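Local structure of protein design 2L4HC2_9 (Synthetic construct, 5J73) at residues Glu12-Gln15 with Arg16-Glu20; Ser44-Gln47 with Leu48-Leu51; Leu62-Ile65 with Ile66-Asn70. The protein forms a de novo designed helical homodimer, in which modular hydrogen-bond networks are intended to set the specificity of assembly. All coordinates share one frame; numbering follows the deposited sequence.

Contact 1 of 3, residues Glu12-Gln15 with Arg16-Glu20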
ATOM      1  N   GLU A  12      20.134   3.764   8.359  1.00 57.98           N
ATOM      2  CA  GLU A  12      20.173   2.328   8.098  1.00 58.40           C
ATOM      3  C   GLU A  12      18.843   1.658   8.430  1.00 56.10           C
ATOM      4  O   GLU A  12      18.395   0.774   7.700  1.00 61.07           O
ATOM      5  CB  GLU A  12      21.309   1.673   8.884  1.00 62.76           C
ATOM      6  CG  GLU A  12      22.693   1.961   8.310  1.00 72.84           C
ATOM      7  CD  GLU A  12      23.821   1.549   9.239  1.00 71.92           C
ATOM      8  OE1 GLU A  12      23.564   1.333  10.443  1.00 73.87           O
ATOM      9  OE2 GLU A  12      24.968   1.437   8.761  1.00 87.26           O
ATOM     10  N   GLN A  13      18.212   2.072   9.525  1.00 52.13           N
ATOM     11  CA  GLN A  13      16.896   1.550   9.876  1.00 46.98           C
ATOM     12  C   GLN A  13      15.888   1.865   8.785  1.00 56.39           C
ATOM     13  O   GLN A  13      15.082   1.015   8.407  1.00 55.36           O
ATOM     14  CB  GLN A  13      16.416   2.130  11.208  1.00 49.77           C
ATOM     15  CG  GLN A  13      17.138   1.596  12.428  1.00 59.40           C
ATOM     16  CD  GLN A  13      17.020   0.090  12.539  1.00 70.84           C
ATOM     17  OE1 GLN A  13      15.917  -0.456  12.525  1.00 72.52           O
ATOM     18  NE2 GLN A  13      18.152  -0.590  12.651  1.00 73.86           N
ATOM     19  N   ILE A  14      15.949   3.088   8.272  1.00 50.30           N
ATOM     20  CA  ILE A  14      15.046   3.510   7.216  1.00 51.83           C
ATOM     21  C   ILE A  14      15.299   2.678   5.960  1.00 51.89           C
ATOM     22  O   ILE A  14      14.362   2.145   5.371  1.00 45.59           O
ATOM     23  CB  ILE A  14      15.202   5.023   6.926  1.00 50.00           C
ATOM     24  CG1 ILE A  14      14.667   5.835   8.111  1.00 41.15           C
ATOM     25  CG2 ILE A  14      14.480   5.419   5.642  1.00 43.29           C
ATOM     26  CD1 ILE A  14      15.131   7.270   8.139  1.00 37.54           C
ATOM     27  N   GLN A  15      16.562   2.531   5.574  1.00 51.34           N
ATOM     28  CA  GLN A  15      16.905   1.733   4.400  1.00 57.02           C
ATOM     29  C   GLN A  15      16.520   0.264   4.556  1.00 52.89           C
ATOM     30  O   GLN A  15      16.091  -0.372   3.594  1.00 49.68           O
ATOM     31  CB  GLN A  15      18.400   1.838   4.097  1.00 46.43           C
ATOM     32  CG  GLN A  15      18.847   3.212   3.629  1.00 52.13           C
ATOM     33  CD  GLN A  15      20.329   3.265   3.320  1.00 70.34           C
ATOM     34  OE1 GLN A  15      21.144   2.673   4.027  1.00 85.95           O
ATOM     35  NE2 GLN A  15      20.687   3.981   2.262  1.00 75.61           N
ATOM     36  N   ARG A  16      16.671  -0.272   5.762  1.00 52.67           N
ATOM     37  CA  ARG A  16      16.291  -1.657   6.026  1.00 60.94           C
ATOM     38  C   ARG A  16      14.780  -1.850   5.867  1.00 60.33           C
ATOM     39  O   ARG A  16      14.334  -2.839   5.284  1.00 52.37           O
ATOM     40  CB  ARG A  16      16.752  -2.082   7.422  1.00 69.67           C
ATOM     41  CG  ARG A  16      16.569  -3.568   7.705  1.00 83.81           C
ATOM     42  CD  ARG A  16      16.995  -3.932   9.120  1.00100.28           C
ATOM     43  NE  ARG A  16      16.199  -3.254  10.137  1.00115.40           N
ATOM     44  CZ  ARG A  16      16.451  -3.308  11.442  1.00113.68           C
ATOM     45  NH1 ARG A  16      17.487  -4.004  11.897  1.00110.01           N
ATOM     46  NH2 ARG A  16      15.666  -2.659  12.292  1.00 93.13           N
ATOM     47  N   ASP A  17      13.997  -0.910   6.388  1.00 66.56           N
ATOM     48  CA  ASP A  17      12.541  -0.963   6.262  1.00 58.32           C
ATOM     49  C   ASP A  17      12.107  -0.830   4.808  1.00 53.33           C
ATOM     50  O   ASP A  17      11.131  -1.444   4.383  1.00 56.74           O
ATOM     51  CB  ASP A  17      11.870   0.137   7.091  1.00 50.72           C
ATOM     52  CG  ASP A  17      11.905  -0.140   8.578  1.00 56.05           C
ATOM     53  OD1 ASP A  17      12.350  -1.236   8.980  1.00 78.36           O
ATOM     54  OD2 ASP A  17      11.469   0.739   9.350  1.00 58.66           O
ATOM     55  N   GLN A  18      12.831  -0.009   4.052  1.00 62.75           N
ATOM     56  CA  GLN A  18      12.472   0.267   2.666  1.00 60.51           C
ATOM     57  C   GLN A  18      12.724  -0.938   1.761  1.00 62.40           C
ATOM     58  O   GLN A  18      11.988  -1.153   0.796  1.00 71.27           O
ATOM     59  CB  GLN A  18      13.259   1.474   2.146  1.00 62.66           C
ATOM     60  CG  GLN A  18      12.795   2.823   2.695  1.00 66.99           C
ATOM     61  CD  GLN A  18      11.302   3.042   2.571  1.00 58.23           C
ATOM     62  OE1 GLN A  18      10.787   3.289   1.486  1.00 56.71           O
ATOM     63  NE2 GLN A  18      10.596   2.933   3.690  1.00 53.25           N
ATOM     64  N   GLU A  19      13.762  -1.716   2.070  1.00 57.27           N
ATOM     65  CA  GLU A  19      14.052  -2.929   1.310  1.00 72.46           C
ATOM     66  C   GLU A  19      13.003  -3.991   1.614  1.00 70.23           C
ATOM     67  O   GLU A  19      12.499  -4.666   0.715  1.00 59.67           O
ATOM     68  CB  GLU A  19      15.451  -3.466   1.631  1.00 77.41           C
ATOM     69  CG  GLU A  19      15.888  -4.586   0.707  1.00 81.96           C
ATOM     70  CD  GLU A  19      16.021  -4.130  -0.730  1.00 82.77           C
ATOM     71  OE1 GLU A  19      16.541  -3.018  -0.953  1.00 88.89           O
ATOM     72  OE2 GLU A  19      15.612  -4.884  -1.635  1.00 93.45           O
ATOM     73  N   GLU A  20      12.672  -4.115   2.893  1.00 67.38           N
ATOM     74  CA  GLU A  20      11.618  -5.014   3.339  1.00 67.89           C
ATOM     75  C   GLU A  20      10.296  -4.602   2.710  1.00 65.44           C
ATOM     76  O   GLU A  20       9.457  -5.443   2.392  1.00 64.80           O
ATOM     77  CB  GLU A  20      11.511  -5.011   4.867  1.00 71.00           C
ATOM     78  CG  GLU A  20      10.671  -6.162   5.435  1.00 82.27           C
ATOM     79  CD  GLU A  20      11.468  -7.147   6.288  1.00 95.29           C
ATOM     80  OE1 GLU A  20      12.717  -7.145   6.227  1.00 90.12           O
ATOM     81  OE2 GLU A  20      10.835  -7.933   7.026  1.00 94.76           O
TER
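I14 and Q18, one turn apart on helix 8-39, form the closely packed side of this helical stretch, part of a two-helix hairpin that pairs with a second copy as a four-helix dimer. CG2 of I14 meets CG of Q18 at 4.3 Å, an aliphatic contact that runs along the inner face of the helix. Beyond it, I14 packs on A72 and L76 of helix 45-78 and on I73 of the second subunit, while the amide nitrogen of Q18 is held by S69. With CG anti to its carbonyl carbon (chi1 -73°), Q18 lays that methylene back toward I14; the bend at chi2 then turns the amide.

The outer side is looser. Here Q13 and R16 run side by side in the same direction, but their ends are modelled too close together for any bond to be trusted, and the placing of the Q13 amide over one face of the guanidinium is itself doubtful. E19 turns instead to R22, with which it forms a salt bridge. Regular backbone bonds tie both sides together: R16 N donates to E12 O at 2.8 Å, Q18 N to I14 O at 3.0 Å, and D17 N to Q13 O, also at 3.0 Å.

Contact 2 of 3, residues Ser44-Gln47 with Leu48-Leu51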
ATOM      1  N   SER A  44     -15.502 -21.128  -7.400  1.00 52.44           N
ATOM      2  CA  SER A  44     -16.727 -21.011  -6.623  1.00 47.61           C
ATOM      3  C   SER A  44     -16.645 -19.861  -5.629  1.00 55.01           C
ATOM      4  O   SER A  44     -15.574 -19.295  -5.404  1.00 61.50           O
ATOM      5  CB  SER A  44     -17.002 -22.315  -5.878  1.00 58.70           C
ATOM      6  OG  SER A  44     -15.974 -22.591  -4.942  1.00 56.21           O
ATOM      7  N   SER A  45     -17.789 -19.514  -5.049  1.00 54.00           N
ATOM      8  CA  SER A  45     -17.883 -18.392  -4.117  1.00 63.98           C
ATOM      9  C   SER A  45     -16.922 -18.489  -2.932  1.00 59.08           C
ATOM     10  O   SER A  45     -16.183 -17.545  -2.665  1.00 62.47           O
ATOM     11  CB  SER A  45     -19.316 -18.271  -3.593  1.00 70.05           C
ATOM     12  OG  SER A  45     -20.207 -17.876  -4.622  1.00 67.90           O
ATOM     13  N   ASP A  46     -16.934 -19.623  -2.234  1.00 57.45           N
ATOM     14  CA  ASP A  46     -16.034 -19.845  -1.099  1.00 59.63           C
ATOM     15  C   ASP A  46     -14.582 -19.607  -1.489  1.00 61.60           C
ATOM     16  O   ASP A  46     -13.779 -19.115  -0.696  1.00 65.83           O
ATOM     17  CB  ASP A  46     -16.190 -21.266  -0.554  1.00 56.95           C
ATOM     18  CG  ASP A  46     -17.491 -21.468   0.199  1.00 68.90           C
ATOM     19  OD1 ASP A  46     -18.174 -20.469   0.505  1.00 81.69           O
ATOM     20  OD2 ASP A  46     -17.831 -22.634   0.488  1.00 77.70           O
ATOM     21  N   GLN A  47     -14.262 -19.953  -2.728  1.00 53.41           N
ATOM     22  CA  GLN A  47     -12.927 -19.758  -3.273  1.00 53.66           C
ATOM     23  C   GLN A  47     -12.697 -18.315  -3.697  1.00 54.72           C
ATOM     24  O   GLN A  47     -11.591 -17.798  -3.560  1.00 61.30           O
ATOM     25  CB  GLN A  47     -12.723 -20.706  -4.449  1.00 53.25           C
ATOM     26  CG  GLN A  47     -12.521 -22.138  -4.023  1.00 66.00           C
ATOM     27  CD  GLN A  47     -12.198 -23.043  -5.193  1.00 70.27           C
ATOM     28  OE1 GLN A  47     -12.998 -23.179  -6.115  1.00 70.08           O
ATOM     29  NE2 GLN A  47     -11.004 -23.623  -5.186  1.00 78.87           N
ATOM     30  N   LEU A  48     -13.730 -17.666  -4.219  1.00 57.17           N
ATOM     31  CA  LEU A  48     -13.633 -16.248  -4.536  1.00 54.07           C
ATOM     32  C   LEU A  48     -13.474 -15.453  -3.245  1.00 53.05           C
ATOM     33  O   LEU A  48     -12.698 -14.502  -3.180  1.00 47.54           O
ATOM     34  CB  LEU A  48     -14.863 -15.769  -5.308  1.00 52.42           C
ATOM     35  CG  LEU A  48     -15.025 -16.239  -6.755  1.00 60.34           C
ATOM     36  CD1 LEU A  48     -16.300 -15.658  -7.337  1.00 62.69           C
ATOM     37  CD2 LEU A  48     -13.825 -15.848  -7.610  1.00 53.53           C
ATOM     38  N   LEU A  49     -14.214 -15.862  -2.218  1.00 56.13           N
ATOM     39  CA  LEU A  49     -14.137 -15.236  -0.901  1.00 56.89           C
ATOM     40  C   LEU A  49     -12.743 -15.366  -0.303  1.00 53.66           C
ATOM     41  O   LEU A  49     -12.263 -14.462   0.381  1.00 46.51           O
ATOM     42  CB  LEU A  49     -15.163 -15.859   0.052  1.00 53.81           C
ATOM     43  CG  LEU A  49     -16.645 -15.580  -0.201  1.00 66.03           C
ATOM     44  CD1 LEU A  49     -17.505 -16.518   0.629  1.00 63.95           C
ATOM     45  CD2 LEU A  49     -16.976 -14.139   0.137  1.00 63.16           C
ATOM     46  N   ASP A  50     -12.101 -16.500  -0.560  1.00 53.60           N
ATOM     47  CA  ASP A  50     -10.764 -16.755  -0.046  1.00 48.16           C
ATOM     48  C   ASP A  50      -9.759 -15.782  -0.649  1.00 47.56           C
ATOM     49  O   ASP A  50      -8.857 -15.300   0.035  1.00 40.65           O
ATOM     50  CB  ASP A  50     -10.352 -18.197  -0.345  1.00 62.67           C
ATOM     51  CG  ASP A  50      -9.159 -18.644   0.471  1.00 76.73           C
ATOM     52  OD1 ASP A  50      -8.013 -18.361   0.060  1.00 89.06           O
ATOM     53  OD2 ASP A  50      -9.367 -19.280   1.525  1.00 81.63           O
ATOM     54  N   LEU A  51      -9.920 -15.495  -1.937  1.00 49.08           N
ATOM     55  CA  LEU A  51      -9.050 -14.551  -2.625  1.00 47.64           C
ATOM     56  C   LEU A  51      -9.244 -13.133  -2.092  1.00 43.28           C
ATOM     57  O   LEU A  51      -8.283 -12.372  -1.969  1.00 38.41           O
ATOM     58  CB  LEU A  51      -9.310 -14.588  -4.133  1.00 46.11           C
ATOM     59  CG  LEU A  51      -9.049 -15.920  -4.848  1.00 46.81           C
ATOM     60  CD1 LEU A  51      -9.233 -15.758  -6.348  1.00 52.14           C
ATOM     61  CD2 LEU A  51      -7.667 -16.476  -4.537  1.00 55.76           C
TER
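The carboxylate of D46 meets L49 through a single oxygen, OD1, which stands 4.0 Å from the methyl carbon CD1 of L49. The side chains pass each other at a slant, and the touch is one of van der Waals type between a charged group and a methyl. The other flat group on this turn, the amide of Q47, is engaged with S44 just before the helix. Its OE1 accepts a hydrogen bond from S44 OG at 3.3 Å, the hydroxyl standing well to the side of the C=O bond (108° at the oxygen) and somewhat tilted from the carbonyl plane. The backbone N of S44 adds a weak bond to the same oxygen at 3.5 Å. Q47 has CG anti to its carbonyl carbon (chi1 -74°) and continues extended, which carries the amide back toward the start of the helix.

Behind these polar groups the backbone takes up helical bonding. L48 N donates to S44 O at 2.7 Å, and L49 N to S45 O at 2.6 Å. The leucines beyond lie over the preceding turn, CG of L48 coming 3.4 Å from S44 O. L48 packs on its own counterpart, L48 of the second subunit, and L49 on S39 of that subunit, whereas L51 faces V35 and A38 of helix 8-39.

The arrangement is that of a helix N-terminus: S44 is at the N-cap position of helix 45-78, though its hydroxyl turns to the Q47 amide and does not cap a backbone N-H; the weak S44 N to Q47 OE1 bond resembles one half of a capping box, without the other.

Contact 3 of 3, residues Leu62-Ile65 with Ile66-Asn70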
ATOM      1  N   LEU A  62       0.181  -3.281   3.085  1.00 31.79           N
ATOM      2  CA  LEU A  62       0.596  -2.108   2.328  1.00 32.06           C
ATOM      3  C   LEU A  62       0.295  -0.817   3.091  1.00 32.56           C
ATOM      4  O   LEU A  62       1.029   0.162   2.977  1.00 27.89           O
ATOM      5  CB  LEU A  62      -0.096  -2.088   0.965  1.00 31.30           C
ATOM      6  CG  LEU A  62       0.278  -3.206  -0.014  1.00 36.96           C
ATOM      7  CD1 LEU A  62      -0.502  -3.054  -1.306  1.00 38.89           C
ATOM      8  CD2 LEU A  62       1.774  -3.234  -0.298  1.00 40.09           C
ATOM      9  N   ILE A  63      -0.786  -0.816   3.865  1.00 32.42           N
ATOM     10  CA  ILE A  63      -1.141   0.350   4.669  1.00 34.97           C
ATOM     11  C   ILE A  63      -0.140   0.586   5.797  1.00 33.75           C
ATOM     12  O   ILE A  63       0.190   1.731   6.096  1.00 34.84           O
ATOM     13  CB  ILE A  63      -2.571   0.216   5.243  1.00 36.82           C
ATOM     14  CG1 ILE A  63      -3.588   0.400   4.111  1.00 29.32           C
ATOM     15  CG2 ILE A  63      -2.824   1.260   6.333  1.00 32.09           C
ATOM     16  CD1 ILE A  63      -5.033   0.220   4.518  1.00 34.30           C
ATOM     17  N   ARG A  64       0.343  -0.484   6.421  1.00 33.28           N
ATOM     18  CA  ARG A  64       1.367  -0.350   7.457  1.00 39.15           C
ATOM     19  C   ARG A  64       2.634   0.268   6.885  1.00 35.39           C
ATOM     20  O   ARG A  64       3.265   1.107   7.521  1.00 33.89           O
ATOM     21  CB  ARG A  64       1.699  -1.701   8.088  1.00 36.90           C
ATOM     22  CG  ARG A  64       0.619  -2.250   8.993  1.00 64.44           C
ATOM     23  CD  ARG A  64       1.086  -3.514   9.691  1.00 76.85           C
ATOM     24  NE  ARG A  64       0.716  -4.697   8.921  1.00 77.07           N
ATOM     25  CZ  ARG A  64      -0.486  -5.260   8.949  1.00 71.36           C
ATOM     26  NH1 ARG A  64      -1.447  -4.754   9.712  1.00 68.51           N
ATOM     27  NH2 ARG A  64      -0.731  -6.327   8.204  1.00 69.60           N
ATOM     28  N   ILE A  65       3.000  -0.162   5.683  1.00 31.67           N
ATOM     29  CA  ILE A  65       4.193   0.333   5.014  1.00 33.26           C
ATOM     30  C   ILE A  65       4.100   1.835   4.778  1.00 32.60           C
ATOM     31  O   ILE A  65       5.073   2.559   4.977  1.00 33.42           O
ATOM     32  CB  ILE A  65       4.416  -0.399   3.673  1.00 29.02           C
ATOM     33  CG1 ILE A  65       4.847  -1.846   3.929  1.00 38.74           C
ATOM     34  CG2 ILE A  65       5.454   0.317   2.817  1.00 25.10           C
ATOM     35  CD1 ILE A  65       4.575  -2.791   2.770  1.00 39.44           C
ATOM     36  N   ILE A  66       2.931   2.302   4.358  1.00 30.96           N
ATOM     37  CA  ILE A  66       2.738   3.724   4.102  1.00 32.86           C
ATOM     38  C   ILE A  66       2.863   4.507   5.401  1.00 31.18           C
ATOM     39  O   ILE A  66       3.449   5.587   5.422  1.00 32.22           O
ATOM     40  CB  ILE A  66       1.380   3.999   3.433  1.00 28.56           C
ATOM     41  CG1 ILE A  66       1.398   3.490   1.993  1.00 28.18           C
ATOM     42  CG2 ILE A  66       1.051   5.486   3.440  1.00 27.96           C
ATOM     43  CD1 ILE A  66       0.034   3.151   1.452  1.00 27.20           C
ATOM     44  N   ARG A  67       2.304   3.970   6.480  1.00 31.00           N
ATOM     45  CA  ARG A  67       2.383   4.638   7.773  1.00 34.80           C
ATOM     46  C   ARG A  67       3.801   4.691   8.329  1.00 36.96           C
ATOM     47  O   ARG A  67       4.213   5.720   8.861  1.00 36.36           O
ATOM     48  CB  ARG A  67       1.450   3.961   8.778  1.00 34.35           C
ATOM     49  CG  ARG A  67      -0.002   4.334   8.561  1.00 35.07           C
ATOM     50  CD  ARG A  67      -0.970   3.385   9.231  1.00 45.04           C
ATOM     51  NE  ARG A  67      -2.344   3.789   8.946  1.00 60.64           N
ATOM     52  CZ  ARG A  67      -3.422   3.208   9.457  1.00 54.91           C
ATOM     53  NH1 ARG A  67      -3.301   2.175  10.280  1.00 83.67           N
ATOM     54  NH2 ARG A  67      -4.625   3.659   9.139  1.00 58.91           N
ATOM     55  N   ARG A  68       4.547   3.598   8.208  1.00 34.49           N
ATOM     56  CA  ARG A  68       5.929   3.584   8.678  1.00 39.31           C
ATOM     57  C   ARG A  68       6.787   4.502   7.810  1.00 36.87           C
ATOM     58  O   ARG A  68       7.628   5.237   8.321  1.00 41.20           O
ATOM     59  CB  ARG A  68       6.494   2.160   8.696  1.00 40.74           C
ATOM     60  CG  ARG A  68       6.533   1.540  10.094  1.00 52.12           C
ATOM     61  CD  ARG A  68       6.912   0.067  10.057  1.00 61.87           C
ATOM     62  NE  ARG A  68       5.745  -0.803  10.198  1.00 79.12           N
ATOM     63  CZ  ARG A  68       5.733  -2.100   9.902  1.00 88.51           C
ATOM     64  NH1 ARG A  68       6.825  -2.694   9.438  1.00 91.82           N
ATOM     65  NH2 ARG A  68       4.621  -2.808  10.064  1.00 76.65           N
ATOM     66  N   SER A  69       6.567   4.460   6.499  1.00 34.13           N
ATOM     67  CA  SER A  69       7.304   5.319   5.575  1.00 36.86           C
ATOM     68  C   SER A  69       6.977   6.777   5.873  1.00 36.29           C
ATOM     69  O   SER A  69       7.834   7.654   5.759  1.00 30.13           O
ATOM     70  CB  SER A  69       6.967   4.977   4.123  1.00 35.63           C
ATOM     71  OG  SER A  69       7.568   3.754   3.737  1.00 65.63           O
ATOM     72  N   ASN A  70       5.771   7.010   6.305  1.00 39.35           N
ATOM     73  CA  ASN A  70       5.357   8.330   6.701  1.00 39.62           C
ATOM     74  C   ASN A  70       6.075   8.789   7.935  1.00 39.26           C
ATOM     75  O   ASN A  70       6.399   9.932   8.066  1.00 38.84           O
ATOM     76  CB  ASN A  70       3.861   8.354   6.911  1.00 45.55           C
ATOM     77  CG  ASN A  70       3.313   9.729   7.006  1.00 55.36           C
ATOM     78  OD1 ASN A  70       2.953  10.183   8.063  1.00 51.48           O
ATOM     79  ND2 ASN A  70       3.233  10.395   5.894  1.00 65.58           N
TER
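The carbonyl oxygen of I65 is gripped twice by S69, one turn further along helix 45-78. S69 N donates at 2.9 Å in the regular helical pattern, and S69 OG donates to I65 O at 3.0 Å. The two donors arrive from opposite faces of the carbonyl plane, the hydroxyl standing 35° out of it. With OG beside its own backbone N (chi1 -73°), the S69 side chain folds back to this oxygen, while OG also accepts a hydrogen bond from Q18 NE2. Replacing S69 by an alanine removes the hydroxyl and would probably leave Q18 NE2 without its acceptor here and I65 O with the backbone bond alone. N70 extends the polar cluster across the interface, bonding to Q18 and R22 of the second subunit.

Further out, R67 and I63 run alongside each other, and the methyl CG2 of I63 sits over the centre of one guanidinium face, 3.6 Å above the plane. R67 itself reaches E29 of the second subunit in a salt bridge. R68 places NH2 beside the chain of R64, 3.6 Å from CD, with their guanidinium planes 24° apart; these like charges would be expected to repel mildly. On the inner side, I65 packs on I66 of the second subunit and I66 on V25 of that subunit. Buried serine and asparagine groups therefore have hydrogen-bonding partners amid aliphatic packing, consistent with a designed network that rewards correct pairing of subunits.

In the fold
Contacts 1 and 3 lie on the two helices of the hairpin, their centres 12 Å apart, and meet directly: Q18 NE2 and S69 OG are 3.1 Å apart in a probable hydrogen bond, so Q18 and S69 link helix 8-39 and helix 45-78 through a polar contact. Contact 2 starts the second helix, close to the loop of the hairpin. Its centre is 28 Å from that of contact 3 on the same helix, with nearest atoms about 12 Å apart, and 35 Å from that of contact 1, on the opposite side of the chain's centre. All three touch the second subunit, so the dimer interface includes points both near the loop and well away from it.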